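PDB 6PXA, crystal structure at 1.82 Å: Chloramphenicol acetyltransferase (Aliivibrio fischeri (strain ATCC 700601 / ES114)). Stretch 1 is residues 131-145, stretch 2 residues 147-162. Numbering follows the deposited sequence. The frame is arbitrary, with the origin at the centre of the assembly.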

ATOM      1  N   GLY B 131       1.223   0.575 -12.906  1.00 34.28           N
ATOM      2  CA  GLY B 131       2.368   0.300 -12.068  1.00 34.80           C
ATOM      3  C   GLY B 131       2.039  -0.560 -10.861  1.00 35.16           C
ATOM      4  O   GLY B 131       0.876  -0.856 -10.530  1.00 35.89           O
ATOM      5  N   SER B 132       3.115  -0.925 -10.157  1.00 31.94           N
ATOM      6  CA  SER B 132       3.031  -1.927  -9.107  1.00 39.63           C
ATOM      7  C   SER B 132       2.202  -1.400  -7.947  1.00 38.27           C
ATOM      8  O   SER B 132       2.349  -0.247  -7.537  1.00 36.94           O
ATOM      9  CB  SER B 132       4.423  -2.320  -8.622  1.00 38.20           C
ATOM     10  OG  SER B 132       4.338  -3.408  -7.700  1.00 37.63           O
ATOM     11  N   GLU B 133       1.282  -2.230  -7.466  1.00 35.77           N
ATOM     12  CA  GLU B 133       0.518  -1.957  -6.248  1.00 33.72           C
ATOM     13  C   GLU B 133      -0.401  -0.750  -6.394  1.00 35.69           C
ATOM     14  O   GLU B 133      -0.917  -0.213  -5.391  1.00 33.00           O
ATOM     15  CB  GLU B 133       1.483  -1.795  -5.042  1.00 30.41           C
ATOM     16  CG  GLU B 133       2.127  -3.121  -4.670  1.00 33.52           C
ATOM     17  CD  GLU B 133       2.964  -3.074  -3.394  1.00 37.85           C
ATOM     18  OE1 GLU B 133       3.811  -3.958  -3.269  1.00 43.26           O
ATOM     19  OE2 GLU B 133       2.764  -2.193  -2.533  1.00 37.88           O
ATOM     20  N   ALA B 134      -0.688  -0.344  -7.626  1.00 34.40           N
ATOM     21  CA  ALA B 134      -1.749   0.621  -7.820  1.00 34.54           C
ATOM     22  C   ALA B 134      -3.067  -0.059  -7.476  1.00 34.17           C
ATOM     23  O   ALA B 134      -3.196  -1.287  -7.557  1.00 32.63           O
ATOM     24  CB  ALA B 134      -1.768   1.148  -9.262  1.00 36.19           C
ATOM     25  N   MET B 135      -4.015   0.730  -6.996  1.00 33.75           N
ATOM     26  CA  MET B 135      -5.342   0.227  -6.680  1.00 38.99           C
ATOM     27  C   MET B 135      -6.381   0.991  -7.479  1.00 34.13           C
ATOM     28  O   MET B 135      -6.492   2.218  -7.342  1.00 38.85           O
ATOM     29  CB  MET B 135      -5.645   0.332  -5.191  1.00 41.78           C
ATOM     30  CG  MET B 135      -6.693  -0.682  -4.769  1.00 46.97           C
ATOM     31  SD  MET B 135      -7.382  -0.399  -3.122  1.00 46.99           S
ATOM     32  CE  MET B 135      -6.436  -1.624  -2.204  1.00 49.51           C
ATOM     33  N   ILE B 136      -7.163   0.253  -8.262  1.00 35.78           N
ATOM     34  CA  ILE B 136      -8.187   0.780  -9.169  1.00 33.45           C
ATOM     35  C   ILE B 136      -9.558   0.546  -8.526  1.00 29.87           C
ATOM     36  O   ILE B 136      -9.987  -0.603  -8.359  1.00 31.89           O
ATOM     37  CB  ILE B 136      -8.115   0.093 -10.538  1.00 35.91           C
ATOM     38  CG1 ILE B 136      -6.695   0.125 -11.095  1.00 35.66           C
ATOM     39  CG2 ILE B 136      -9.042   0.769 -11.516  1.00 41.22           C
ATOM     40  CD1 ILE B 136      -6.199   1.524 -11.304  1.00 36.79           C
ATOM     41  N   MET B 137     -10.241   1.620  -8.151  1.00 27.44           N
ATOM     42  CA  MET B 137     -11.488   1.505  -7.398  1.00 33.16           C
ATOM     43  C   MET B 137     -12.668   1.250  -8.339  1.00 31.72           C
ATOM     44  O   MET B 137     -12.540   1.389  -9.558  1.00 35.52           O
ATOM     45  CB  MET B 137     -11.690   2.764  -6.560  1.00 30.74           C
ATOM     46  CG  MET B 137     -10.577   3.043  -5.523  1.00 37.75           C
ATOM     47  SD  MET B 137     -10.436   1.823  -4.238  1.00 44.19           S
ATOM     48  CE  MET B 137      -9.539   0.639  -5.027  1.00 35.75           C
ATOM     49  N   PRO B 138     -13.838   0.841  -7.804  1.00 35.92           N
ATOM     50  CA  PRO B 138     -14.945   0.425  -8.691  1.00 33.09           C
ATOM     51  C   PRO B 138     -15.430   1.538  -9.597  1.00 36.04           C
ATOM     52  O   PRO B 138     -15.443   2.713  -9.228  1.00 37.99           O
ATOM     53  CB  PRO B 138     -16.054  -0.001  -7.717  1.00 36.26           C
ATOM     54  CG  PRO B 138     -15.306  -0.342  -6.397  1.00 32.38           C
ATOM     55  CD  PRO B 138     -14.164   0.636  -6.373  1.00 35.70           C
ATOM     56  N   GLY B 139     -15.838   1.142 -10.808  1.00 34.82           N
ATOM     57  CA  GLY B 139     -16.507   2.014 -11.741  1.00 34.92           C
ATOM     58  C   GLY B 139     -15.632   2.941 -12.558  1.00 37.50           C
ATOM     59  O   GLY B 139     -16.173   3.681 -13.373  1.00 37.78           O
ATOM     60  N   VAL B 140     -14.293   2.956 -12.365  1.00 38.52           N
ATOM     61  CA  VAL B 140     -13.458   3.919 -13.087  1.00 36.76           C
ATOM     62  C   VAL B 140     -13.200   3.460 -14.526  1.00 36.14           C
ATOM     63  O   VAL B 140     -13.179   2.264 -14.848  1.00 38.39           O
ATOM     64  CB  VAL B 140     -12.136   4.160 -12.340  1.00 39.84           C
ATOM     65  CG1 VAL B 140     -12.397   4.722 -10.947  1.00 39.73           C
ATOM     66  CG2 VAL B 140     -11.442   2.892 -12.247  1.00 47.03           C
ATOM     67  N   HIS B 141     -13.003   4.433 -15.406  1.00 34.62           N
ATOM     68  CA  HIS B 141     -12.603   4.173 -16.790  1.00 39.75           C
ATOM     69  C   HIS B 141     -11.223   4.801 -17.014  1.00 39.73           C
ATOM     70  O   HIS B 141     -11.056   6.012 -16.858  1.00 43.87           O
ATOM     71  CB  HIS B 141     -13.667   4.723 -17.757  1.00 38.38           C
ATOM     72  CG  HIS B 141     -13.432   4.408 -19.205  1.00 49.44           C
ATOM     73  ND1 HIS B 141     -12.206   4.018 -19.709  1.00 54.70           N
ATOM     74  CD2 HIS B 141     -14.270   4.472 -20.271  1.00 48.95           C
ATOM     75  CE1 HIS B 141     -12.305   3.837 -21.017  1.00 54.42           C
ATOM     76  NE2 HIS B 141     -13.545   4.112 -21.381  1.00 53.77           N
ATOM     77  N   ILE B 142     -10.241   3.991 -17.382  1.00 36.30           N
ATOM     78  CA  ILE B 142      -8.881   4.476 -17.654  1.00 40.52           C
ATOM     79  C   ILE B 142      -8.688   4.460 -19.159  1.00 38.17           C
ATOM     80  O   ILE B 142      -8.611   3.388 -19.762  1.00 37.74           O
ATOM     81  CB  ILE B 142      -7.805   3.635 -16.949  1.00 37.94           C
ATOM     82  CG1 ILE B 142      -7.986   3.696 -15.434  1.00 39.86           C
ATOM     83  CG2 ILE B 142      -6.388   4.126 -17.318  1.00 33.66           C
ATOM     84  CD1 ILE B 142      -7.166   2.661 -14.691  1.00 40.78           C
ATOM     85  N   GLY B 143      -8.574   5.644 -19.758  1.00 31.66           N
ATOM     86  CA  GLY B 143      -8.526   5.756 -21.201  1.00 46.61           C
ATOM     87  C   GLY B 143      -7.257   5.174 -21.804  1.00 42.46           C
ATOM     88  O   GLY B 143      -6.263   4.923 -21.137  1.00 41.53           O
ATOM     89  N   ASP B 144      -7.314   4.966 -23.118  1.00 36.81           N
ATOM     90  CA  ASP B 144      -6.181   4.444 -23.876  1.00 35.58           C
ATOM     91  C   ASP B 144      -4.898   5.237 -23.630  1.00 46.30           C
ATOM     92  O   ASP B 144      -4.899   6.470 -23.588  1.00 44.44           O
ATOM     93  CB  ASP B 144      -6.475   4.502 -25.382  1.00 43.49           C
ATOM     94  CG  ASP B 144      -7.702   3.730 -25.776  1.00 47.05           C
ATOM     95  OD1 ASP B 144      -7.837   2.559 -25.372  1.00 46.45           O
ATOM     96  OD2 ASP B 144      -8.522   4.296 -26.521  1.00 44.12           O
ATOM     97  N   GLY B 145      -3.784   4.521 -23.548  1.00 39.96           N
ATOM     98  CA  GLY B 145      -2.484   5.155 -23.438  1.00 48.89           C
ATOM     99  C   GLY B 145      -2.137   5.734 -22.080  1.00 43.22           C
ATOM    100  O   GLY B 145      -1.056   6.324 -21.941  1.00 38.20           O
ATOM    101  N   ILE B 147      -0.932   6.075 -18.108  1.00 36.71           N
ATOM    102  CA  ILE B 147       0.042   5.449 -17.220  1.00 37.07           C
ATOM    103  C   ILE B 147      -0.431   5.697 -15.804  1.00 35.42           C
ATOM    104  O   ILE B 147      -0.701   6.845 -15.437  1.00 36.17           O
ATOM    105  CB  ILE B 147       1.468   6.002 -17.417  1.00 42.34           C
ATOM    106  CG1 ILE B 147       1.982   5.655 -18.815  1.00 42.70           C
ATOM    107  CG2 ILE B 147       2.414   5.432 -16.394  1.00 35.62           C
ATOM    108  CD1 ILE B 147       3.201   6.428 -19.197  1.00 42.03           C
ATOM    109  N   ILE B 148      -0.591   4.624 -15.043  1.00 33.96           N
ATOM    110  CA  ILE B 148      -0.962   4.693 -13.642  1.00 33.25           C
ATOM    111  C   ILE B 148       0.311   4.434 -12.833  1.00 40.58           C
ATOM    112  O   ILE B 148       0.972   3.397 -12.999  1.00 38.48           O
ATOM    113  CB  ILE B 148      -2.063   3.683 -13.279  1.00 33.60           C
ATOM    114  CG1 ILE B 148      -3.315   3.867 -14.145  1.00 32.80           C
ATOM    115  CG2 ILE B 148      -2.428   3.797 -11.781  1.00 29.40           C
ATOM    116  CD1 ILE B 148      -3.828   5.321 -14.217  1.00 33.09           C
ATOM    117  N   GLY B 149       0.667   5.377 -11.977  1.00 38.83           N
ATOM    118  CA  GLY B 149       1.896   5.233 -11.206  1.00 39.64           C
ATOM    119  C   GLY B 149       1.815   4.108 -10.195  1.00 35.72           C
ATOM    120  O   GLY B 149       0.731   3.709  -9.747  1.00 33.70           O
ATOM    121  N   ALA B 150       2.995   3.595  -9.820  1.00 34.04           N
ATOM    122  CA  ALA B 150       3.072   2.653  -8.716  1.00 36.14           C
ATOM    123  C   ALA B 150       2.372   3.259  -7.505  1.00 38.96           C
ATOM    124  O   ALA B 150       2.495   4.461  -7.246  1.00 38.59           O
ATOM    125  CB  ALA B 150       4.538   2.328  -8.389  1.00 42.37           C
ATOM    126  N   ARG B 151       1.553   2.447  -6.829  1.00 33.34           N
ATOM    127  CA  ARG B 151       0.863   2.806  -5.583  1.00 30.63           C
ATOM    128  C   ARG B 151      -0.236   3.849  -5.773  1.00 33.94           C
ATOM    129  O   ARG B 151      -0.843   4.278  -4.784  1.00 34.03           O
ATOM    130  CB  ARG B 151       1.849   3.312  -4.499  1.00 30.50           C
ATOM    131  CG  ARG B 151       2.631   2.230  -3.736  1.00 35.32           C
ATOM    132  CD  ARG B 151       1.731   1.384  -2.823  1.00 33.44           C
ATOM    133  NE  ARG B 151       2.492   0.296  -2.206  1.00 33.43           N
ATOM    134  CZ  ARG B 151       3.348   0.456  -1.187  1.00 41.58           C
ATOM    135  NH1 ARG B 151       3.535   1.651  -0.636  1.00 43.06           N
ATOM    136  NH2 ARG B 151       4.002  -0.588  -0.685  1.00 36.83           N
ATOM    137  N   ALA B 152      -0.537   4.255  -7.003  1.00 36.69           N
ATOM    138  CA  ALA B 152      -1.630   5.186  -7.220  1.00 36.39           C
ATOM    139  C   ALA B 152      -2.959   4.587  -6.754  1.00 35.56           C
ATOM    140  O   ALA B 152      -3.161   3.371  -6.754  1.00 32.67           O
ATOM    141  CB  ALA B 152      -1.728   5.565  -8.697  1.00 33.88           C
ATOM    142  N   VAL B 153      -3.846   5.455  -6.301  1.00 33.49           N
ATOM    143  CA  VAL B 153      -5.184   5.061  -5.872  1.00 37.02           C
ATOM    144  C   VAL B 153      -6.165   5.807  -6.777  1.00 35.28           C
ATOM    145  O   VAL B 153      -6.377   7.023  -6.638  1.00 36.15           O
ATOM    146  CB  VAL B 153      -5.424   5.355  -4.391  1.00 37.06           C
ATOM    147  CG1 VAL B 153      -6.870   4.911  -3.982  1.00 41.79           C
ATOM    148  CG2 VAL B 153      -4.362   4.651  -3.534  1.00 38.24           C
ATOM    149  N   ILE B 154      -6.721   5.094  -7.740  1.00 36.75           N
ATOM    150  CA  ILE B 154      -7.460   5.688  -8.851  1.00 33.60           C
ATOM    151  C   ILE B 154      -8.946   5.582  -8.529  1.00 38.39           C
ATOM    152  O   ILE B 154      -9.497   4.475  -8.459  1.00 32.96           O
ATOM    153  CB  ILE B 154      -7.119   4.993 -10.172  1.00 31.78           C
ATOM    154  CG1 ILE B 154      -5.611   5.092 -10.393  1.00 32.24           C
ATOM    155  CG2 ILE B 154      -7.862   5.640 -11.325  1.00 32.31           C
ATOM    156  CD1 ILE B 154      -5.119   6.551 -10.559  1.00 31.40           C
ATOM    157  N   THR B 155      -9.582   6.722  -8.264  1.00 34.44           N
ATOM    158  CA  THR B 155     -11.011   6.730  -7.960  1.00 40.58           C
ATOM    159  C   THR B 155     -11.834   7.522  -8.963  1.00 37.77           C
ATOM    160  O   THR B 155     -13.062   7.532  -8.850  1.00 38.25           O
ATOM    161  CB  THR B 155     -11.280   7.311  -6.563  1.00 33.08           C
ATOM    162  OG1 THR B 155     -10.829   8.665  -6.533  1.00 40.30           O
ATOM    163  CG2 THR B 155     -10.560   6.523  -5.492  1.00 38.79           C
ATOM    164  N   LYS B 156     -11.197   8.194  -9.913  1.00 33.68           N
ATOM    165  CA  LYS B 156     -11.852   8.982 -10.941  1.00 41.38           C
ATOM    166  C   LYS B 156     -11.424   8.440 -12.294  1.00 41.24           C
ATOM    167  O   LYS B 156     -10.403   7.754 -12.396  1.00 41.62           O
ATOM    168  CB  LYS B 156     -11.459  10.455 -10.811  1.00 46.17           C
ATOM    169  CG  LYS B 156     -11.598  10.993  -9.400  1.00 42.69           C
ATOM    170  CD  LYS B 156     -11.364  12.496  -9.377  1.00 54.08           C
ATOM    171  CE  LYS B 156     -11.714  13.087  -8.012  1.00 62.74           C
ATOM    172  NZ  LYS B 156     -11.574  14.571  -8.020  1.00 68.17           N
ATOM    173  N   ASN B 157     -12.197   8.762 -13.333  1.00 35.23           N
ATOM    174  CA  ASN B 157     -11.788   8.433 -14.697  1.00 40.26           C
ATOM    175  C   ASN B 157     -10.464   9.105 -15.062  1.00 43.36           C
ATOM    176  O   ASN B 157     -10.176  10.231 -14.652  1.00 41.08           O
ATOM    177  CB  ASN B 157     -12.868   8.853 -15.709  1.00 40.89           C
ATOM    178  CG  ASN B 157     -14.107   8.012 -15.601  1.00 41.84           C
ATOM    179  OD1 ASN B 157     -14.048   6.873 -15.121  1.00 43.96           O
ATOM    180  ND2 ASN B 157     -15.242   8.556 -16.031  1.00 44.90           N
ATOM    181  N   VAL B 158      -9.673   8.408 -15.877  1.00 38.24           N
ATOM    182  CA  VAL B 158      -8.353   8.866 -16.312  1.00 42.62           C
ATOM    183  C   VAL B 158      -8.414   9.130 -17.813  1.00 47.34           C
ATOM    184  O   VAL B 158      -8.742   8.228 -18.595  1.00 43.54           O
ATOM    185  CB  VAL B 158      -7.264   7.841 -15.957  1.00 42.88           C
ATOM    186  CG1 VAL B 158      -5.907   8.230 -16.544  1.00 38.31           C
ATOM    187  CG2 VAL B 158      -7.166   7.702 -14.441  1.00 38.66           C
ATOM    188  N   ALA B 159      -8.126  10.378 -18.209  1.00 42.87           N
ATOM    189  CA  ALA B 159      -8.162  10.755 -19.609  1.00 42.94           C
ATOM    190  C   ALA B 159      -7.083  10.009 -20.392  1.00 40.42           C
ATOM    191  O   ALA B 159      -6.037   9.675 -19.843  1.00 41.88           O
ATOM    192  CB  ALA B 159      -7.958  12.263 -19.773  1.00 48.46           C
ATOM    193  N   PRO B 160      -7.318   9.754 -21.686  1.00 43.08           N
ATOM    194  CA  PRO B 160      -6.319   9.060 -22.508  1.00 40.94           C
ATOM    195  C   PRO B 160      -4.960   9.740 -22.466  1.00 41.69           C
ATOM    196  O   PRO B 160      -4.850  10.966 -22.571  1.00 38.68           O
ATOM    197  CB  PRO B 160      -6.917   9.121 -23.918  1.00 37.95           C
ATOM    198  CG  PRO B 160      -8.357   9.355 -23.724  1.00 41.26           C
ATOM    199  CD  PRO B 160      -8.523  10.104 -22.445  1.00 38.60           C
ATOM    200  N   TYR B 161      -3.918   8.914 -22.356  1.00 46.55           N
ATOM    201  CA  TYR B 161      -2.518   9.345 -22.384  1.00 45.97           C
ATOM    202  C   TYR B 161      -2.161  10.255 -21.215  1.00 48.01           C
ATOM    203  O   TYR B 161      -1.158  10.987 -21.276  1.00 46.43           O
ATOM    204  CB  TYR B 161      -2.179  10.002 -23.722  1.00 44.07           C
ATOM    205  CG  TYR B 161      -2.175   8.982 -24.829  1.00 47.61           C
ATOM    206  CD1 TYR B 161      -1.057   8.194 -25.070  1.00 45.05           C
ATOM    207  CD2 TYR B 161      -3.310   8.769 -25.595  1.00 50.35           C
ATOM    208  CE1 TYR B 161      -1.060   7.240 -26.068  1.00 42.87           C
ATOM    209  CE2 TYR B 161      -3.332   7.820 -26.588  1.00 52.86           C
ATOM    210  CZ  TYR B 161      -2.210   7.059 -26.814  1.00 50.14           C
ATOM    211  OH  TYR B 161      -2.263   6.122 -27.801  1.00 47.69           O
ATOM    212  N   SER B 162      -2.973  10.215 -20.158  1.00 43.04           N
ATOM    213  CA  SER B 162      -2.634  10.846 -18.892  1.00 43.62           C
ATOM    214  C   SER B 162      -1.665   9.982 -18.080  1.00 40.63           C
ATOM    215  O   SER B 162      -1.695   8.744 -18.133  1.00 38.41           O
ATOM    216  CB  SER B 162      -3.914  11.098 -18.078  1.00 45.53           C
ATOM    217  OG  SER B 162      -4.636  12.208 -18.583  1.00 61.73           O
TER

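The most unusual feature is a CH-pi contact made by a residue without a side chain: Gly 145 CA lies 3.7 Å from the centroid of the Tyr 161 ring, 15° off the ring normal, and so sits over its face. An ideal CB on Gly 145 would fall 2.3 Å from Tyr 161 CE1, a clash, and the positive phi of 76° independently favours glycine. The backbone anchors the same corner, with Tyr 161 N donating to Asp 144 O at 2.9 Å.

Met 135 with Val 153 and Ile 136 with Ile 154 pair in parallel. Met 135 N donates to Ala 152 O (2.8 Å, 169°), Ile 154 N to Met 135 O (2.9 Å, 171°) and Met 137 N to Ile 154 O (3.0 Å, 165°); the angles are near linear. The register then shifts by two before Ile 142 bridges Val 158. Here a side chain joins the backbone network, as His 141 N donates to Asn 157 OD1 at 2.7 Å.

Charge is paired at Arg 151, whose CA-to-CB bond points away although the end of the side chain comes nearer: NE lies 2.5 Å and NH2 2.7 Å from Glu 133 OE2, a salt bridge at the guanidinium edge. Ile 136 CD1 packs 3.7 Å from Ile 154 CG1, and Ala 134 CB lies 3.7 Å from Ile 148 CG2.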